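Side-chain contacts in putative D-tyrosyl-tRNA(Tyr) deacylase 2 (Leishmania major, PDB 1TC5), which probably hydrolyses D-tyrosyl-tRNA(Tyr) to D-tyrosine and free tRNA(Tyr), a possible defence against the harmful effects of D-tyrosine: residues V111-H114 and Q115-A118; F132-A136 and R137-E141. One frame throughout, in Å; residues are numbered along the deposited sequence.

Contact 1: V111-H114 and Q115-A118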
# COMPACT_ATOMS: atom_id res chain seq x y z
N VAL A 111 -5.51 -7.72 -16.56
CA VAL A 111 -4.74 -8.34 -15.50
C VAL A 111 -5.15 -9.81 -15.37
O VAL A 111 -6.33 -10.13 -15.38
CB VAL A 111 -4.96 -7.66 -14.09
CG1 VAL A 111 -4.16 -8.36 -13.04
CG2 VAL A 111 -4.61 -6.18 -14.15
N GLN A 112 -4.15 -10.68 -15.24
CA GLN A 112 -4.39 -12.09 -15.00
C GLN A 112 -3.92 -12.46 -13.60
O GLN A 112 -2.92 -11.94 -13.10
CB GLN A 112 -3.69 -13.00 -16.02
CG GLN A 112 -2.16 -12.77 -16.19
CD GLN A 112 -1.23 -13.63 -15.32
OE1 GLN A 112 -1.66 -14.29 -14.36
NE2 GLN A 112 0.06 -13.63 -15.66
N PHE A 113 -4.64 -13.38 -13.00
CA PHE A 113 -4.43 -13.78 -11.61
C PHE A 113 -4.04 -15.27 -11.48
O PHE A 113 -4.27 -15.92 -10.45
CB PHE A 113 -5.71 -13.50 -10.82
CG PHE A 113 -6.00 -12.01 -10.65
CD1 PHE A 113 -5.16 -11.20 -9.85
CD2 PHE A 113 -7.11 -11.43 -11.26
CE1 PHE A 113 -5.42 -9.85 -9.66
CE2 PHE A 113 -7.39 -10.04 -11.09
CZ PHE A 113 -6.54 -9.25 -10.31
N HIS A 114 -3.38 -15.78 -12.51
CA HIS A 114 -3.03 -17.21 -12.57
C HIS A 114 -2.06 -17.66 -11.45
O HIS A 114 -2.04 -18.84 -11.09
CB HIS A 114 -2.47 -17.54 -13.96
CG HIS A 114 -3.41 -17.19 -15.10
ND1 HIS A 114 -4.77 -17.46 -15.07
CD2 HIS A 114 -3.18 -16.62 -16.32
CE1 HIS A 114 -5.32 -17.06 -16.20
NE2 HIS A 114 -4.38 -16.56 -16.98
N GLN A 115 -1.29 -16.73 -10.88
CA GLN A 115 -0.35 -17.03 -9.79
C GLN A 115 -1.05 -17.14 -8.41
O GLN A 115 -0.41 -17.53 -7.43
CB GLN A 115 0.72 -15.91 -9.62
CG GLN A 115 1.94 -15.90 -10.53
CD GLN A 115 2.98 -14.80 -10.11
OE1 GLN A 115 4.18 -15.09 -10.08
NE2 GLN A 115 2.51 -13.56 -9.76
N LEU A 116 -2.32 -16.75 -8.31
CA LEU A 116 -3.02 -16.76 -7.03
C LEU A 116 -3.43 -18.18 -6.66
O LEU A 116 -3.97 -18.93 -7.50
CB LEU A 116 -4.25 -15.84 -7.05
CG LEU A 116 -4.04 -14.33 -6.85
CD1 LEU A 116 -3.02 -13.80 -7.86
CD2 LEU A 116 -5.36 -13.55 -6.96
N VAL A 117 -3.17 -18.58 -5.43
CA VAL A 117 -3.65 -19.88 -4.92
C VAL A 117 -5.16 -19.87 -4.97
O VAL A 117 -5.79 -18.81 -4.94
CB VAL A 117 -3.21 -20.18 -3.41
CG1 VAL A 117 -1.73 -20.36 -3.28
CG2 VAL A 117 -3.72 -19.12 -2.44
N ALA A 118 -5.74 -21.06 -5.06
CA ALA A 118 -7.19 -21.26 -5.00
C ALA A 118 -7.78 -20.64 -3.72
O ALA A 118 -7.07 -20.42 -2.73
CB ALA A 118 -7.49 -22.73 -5.08
O HOH W 1 -0.81 -13.99 -11.68
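Phe113 and Leu116 touch across a type I beta turn, of which they are the first and last residues, at the exit of strand 110-112. The two side chains lie side by side and point the same way. Leu116 reaches the Phe113 ring with its CD2 branch, which sits 3.7 Å from ring atom CD1, and CD1 of Leu116 packs against the same ring atom at 3.9 Å. Both residues have CG beside the backbone N and anti to the carbonyl carbon (chi1 -69° for Phe113, -80° for Leu116); with the turn bringing the two residues together, this turns both side chains the same way. Their backbones are tied by the bond that defines the turn, Leu116 N to Phe113 O at 3.0 Å. It is fairly straight, with an N-H...O angle of 163°.

Val111 CG1 covers one face of the ring, 3.7 Å above its plane and displaced toward the rim. Farther out, Phe113 packs on Phe188 of the second subunit, which brings this turn to the dimer interface, while Leu116 rests on Ala100 of its own chain.

Gln112 folds its amide back over the turn: OE1 accepts from His114 N at 2.9 Å. The Gln115 amide terminus is held separately, NE2 bonding to Gly103 O. A water completes the link across the turn: it donates to Gln112 OE1 at 2.8 Å and accepts from Gln115 N at 2.9 Å.

Contact 2: F132-A136 and R137-E141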
# COMPACT_ATOMS: atom_id res chain seq x y z
N PHE A 132 -0.90 -17.58 13.80
CA PHE A 132 0.51 -17.59 14.17
C PHE A 132 0.96 -16.21 14.62
O PHE A 132 1.78 -16.10 15.51
CB PHE A 132 1.38 -18.09 13.02
CG PHE A 132 1.31 -19.58 12.77
CD1 PHE A 132 0.91 -20.48 13.76
CD2 PHE A 132 1.70 -20.09 11.53
CE1 PHE A 132 0.87 -21.85 13.51
CE2 PHE A 132 1.67 -21.46 11.28
CZ PHE A 132 1.26 -22.34 12.28
N VAL A 133 0.45 -15.15 13.99
CA VAL A 133 0.83 -13.78 14.36
C VAL A 133 0.24 -13.46 15.73
O VAL A 133 0.95 -12.96 16.60
CB VAL A 133 0.39 -12.73 13.26
CG1 VAL A 133 0.71 -11.26 13.67
CG2 VAL A 133 1.07 -13.05 11.93
N ARG A 134 -1.03 -13.77 15.94
CA ARG A 134 -1.67 -13.61 17.25
C ARG A 134 -0.85 -14.27 18.36
O ARG A 134 -0.63 -13.67 19.42
CB ARG A 134 -3.08 -14.23 17.28
CG ARG A 134 -4.19 -13.45 16.58
CD ARG A 134 -5.53 -14.22 16.58
NE ARG A 134 -6.18 -14.20 15.28
CZ ARG A 134 -6.77 -15.23 14.70
NH1 ARG A 134 -6.80 -16.42 15.28
NH2 ARG A 134 -7.34 -15.06 13.52
N VAL A 135 -0.41 -15.50 18.10
CA VAL A 135 0.32 -16.29 19.09
C VAL A 135 1.68 -15.63 19.37
O VAL A 135 2.06 -15.47 20.53
CB VAL A 135 0.45 -17.77 18.65
CG1 VAL A 135 1.40 -18.56 19.54
CG2 VAL A 135 -0.94 -18.42 18.66
N ALA A 136 2.37 -15.19 18.32
CA ALA A 136 3.69 -14.55 18.48
C ALA A 136 3.62 -13.16 19.12
O ALA A 136 4.64 -12.62 19.56
CB ALA A 136 4.42 -14.46 17.12
N ARG A 137 2.43 -12.58 19.15
CA ARG A 137 2.21 -11.28 19.79
C ARG A 137 1.53 -11.39 21.16
O ARG A 137 1.26 -10.37 21.81
CB ARG A 137 1.44 -10.34 18.85
CG ARG A 137 2.12 -10.13 17.50
CD ARG A 137 3.50 -9.52 17.61
NE ARG A 137 3.45 -8.07 17.82
CZ ARG A 137 4.52 -7.32 18.05
NH1 ARG A 137 5.70 -7.88 18.17
NH2 ARG A 137 4.40 -6.00 18.18
N GLY A 138 1.28 -12.61 21.62
CA GLY A 138 0.76 -12.85 22.95
C GLY A 138 -0.71 -12.50 23.10
O GLY A 138 -1.16 -12.22 24.20
N VAL A 139 -1.45 -12.51 22.00
CA VAL A 139 -2.88 -12.20 22.03
C VAL A 139 -3.66 -13.28 22.78
O VAL A 139 -3.46 -14.47 22.55
CB VAL A 139 -3.47 -12.00 20.60
CG1 VAL A 139 -4.97 -11.76 20.65
CG2 VAL A 139 -2.77 -10.84 19.85
N ASP A 140 -4.54 -12.84 23.67
CA ASP A 140 -5.47 -13.74 24.37
C ASP A 140 -6.63 -14.05 23.40
O ASP A 140 -7.60 -13.30 23.28
CB ASP A 140 -5.95 -13.13 25.68
CG ASP A 140 -6.86 -14.06 26.48
OD1 ASP A 140 -7.19 -15.19 26.01
OD2 ASP A 140 -7.32 -13.72 27.58
N GLU A 141 -6.50 -15.18 22.72
CA GLU A 141 -7.42 -15.55 21.66
C GLU A 141 -8.84 -15.87 22.18
O GLU A 141 -9.77 -15.93 21.39
CB GLU A 141 -6.86 -16.73 20.81
CG GLU A 141 -5.69 -16.36 19.87
CD GLU A 141 -5.24 -17.51 18.95
OE1 GLU A 141 -4.86 -18.58 19.47
OE2 GLU A 141 -5.24 -17.35 17.71
O HOH W 2 6.63 -10.60 18.44
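A Schellman motif closes the C-terminal end of helix 119-136, and the chain leaving it returns Glu141 to Arg134. Gly138, the first residue outside helical backbone angles, has a positive phi of 74°. Its N bonds Val135 O at 3.2 Å, while Val139 N reaches Arg134 O at 2.9 Å. That second carbonyl also accepts from Arg137 N, a longer bond of 3.3 Å, and the two donors approach from opposite faces of its plane. Arg134 O is therefore gripped twice at the point where regular helical bonding ends.

Val139 points toward the helix; its CB packs 4.0 Å from Arg134 CB, and its side chain also rests on Val169 of strand 169-171. Contacts of Val133 and Arg137 with this strand and with Ile94 of strand 93-98 place the helix end against the mixed beta sheet of this DTD-family fold.

Beyond Val139, the Arg134 and Glu141 side chains cross at about a right angle and form a salt bridge. Arg134 NH1 donates to Glu141 OE2 at 3.0 Å, with an N-H...O angle of 162°. The oxygen lies at the guanidinium edge, nearly in its plane, but is met on its anti side, and the two flat groups are turned 45° apart. Glu141 OE2 also bonds His131 ND1, one helical turn before Arg134, so OE2 is gripped by two residues of the helix.

Arg137 takes a different course. Bends at chi2 and chi3 lead its chain past Val133 O, 3.2 Å from CG, to a guanidinium that bonds the carbonyl oxygens of Leu86, Cys89 and Met92. A water bridges its NH1 to Ala136 O.

How the contacts relate
Contacts 1 and 2 bracket helix 119-136: the segment 111-118, with its turn at 113-116, ends at Ala118, the N-cap residue, and 132-141 carries the last helical turn and its C-terminal cap. They lie in series along the chain and on opposite sides of its centre. Their centres are 30 Å apart and their nearest atoms about 15 Å, so no direct touch couples them; the connection is the helix itself. Their surroundings differ too. Contact 1 meets the second subunit of the homodimer, whereas no other chain of the assembly touches contact 2, which packs on strands 93-98 and 169-171. Both lie at the surface, contact 2 nearer the chain centre (13 Å against 20 Å, between centres).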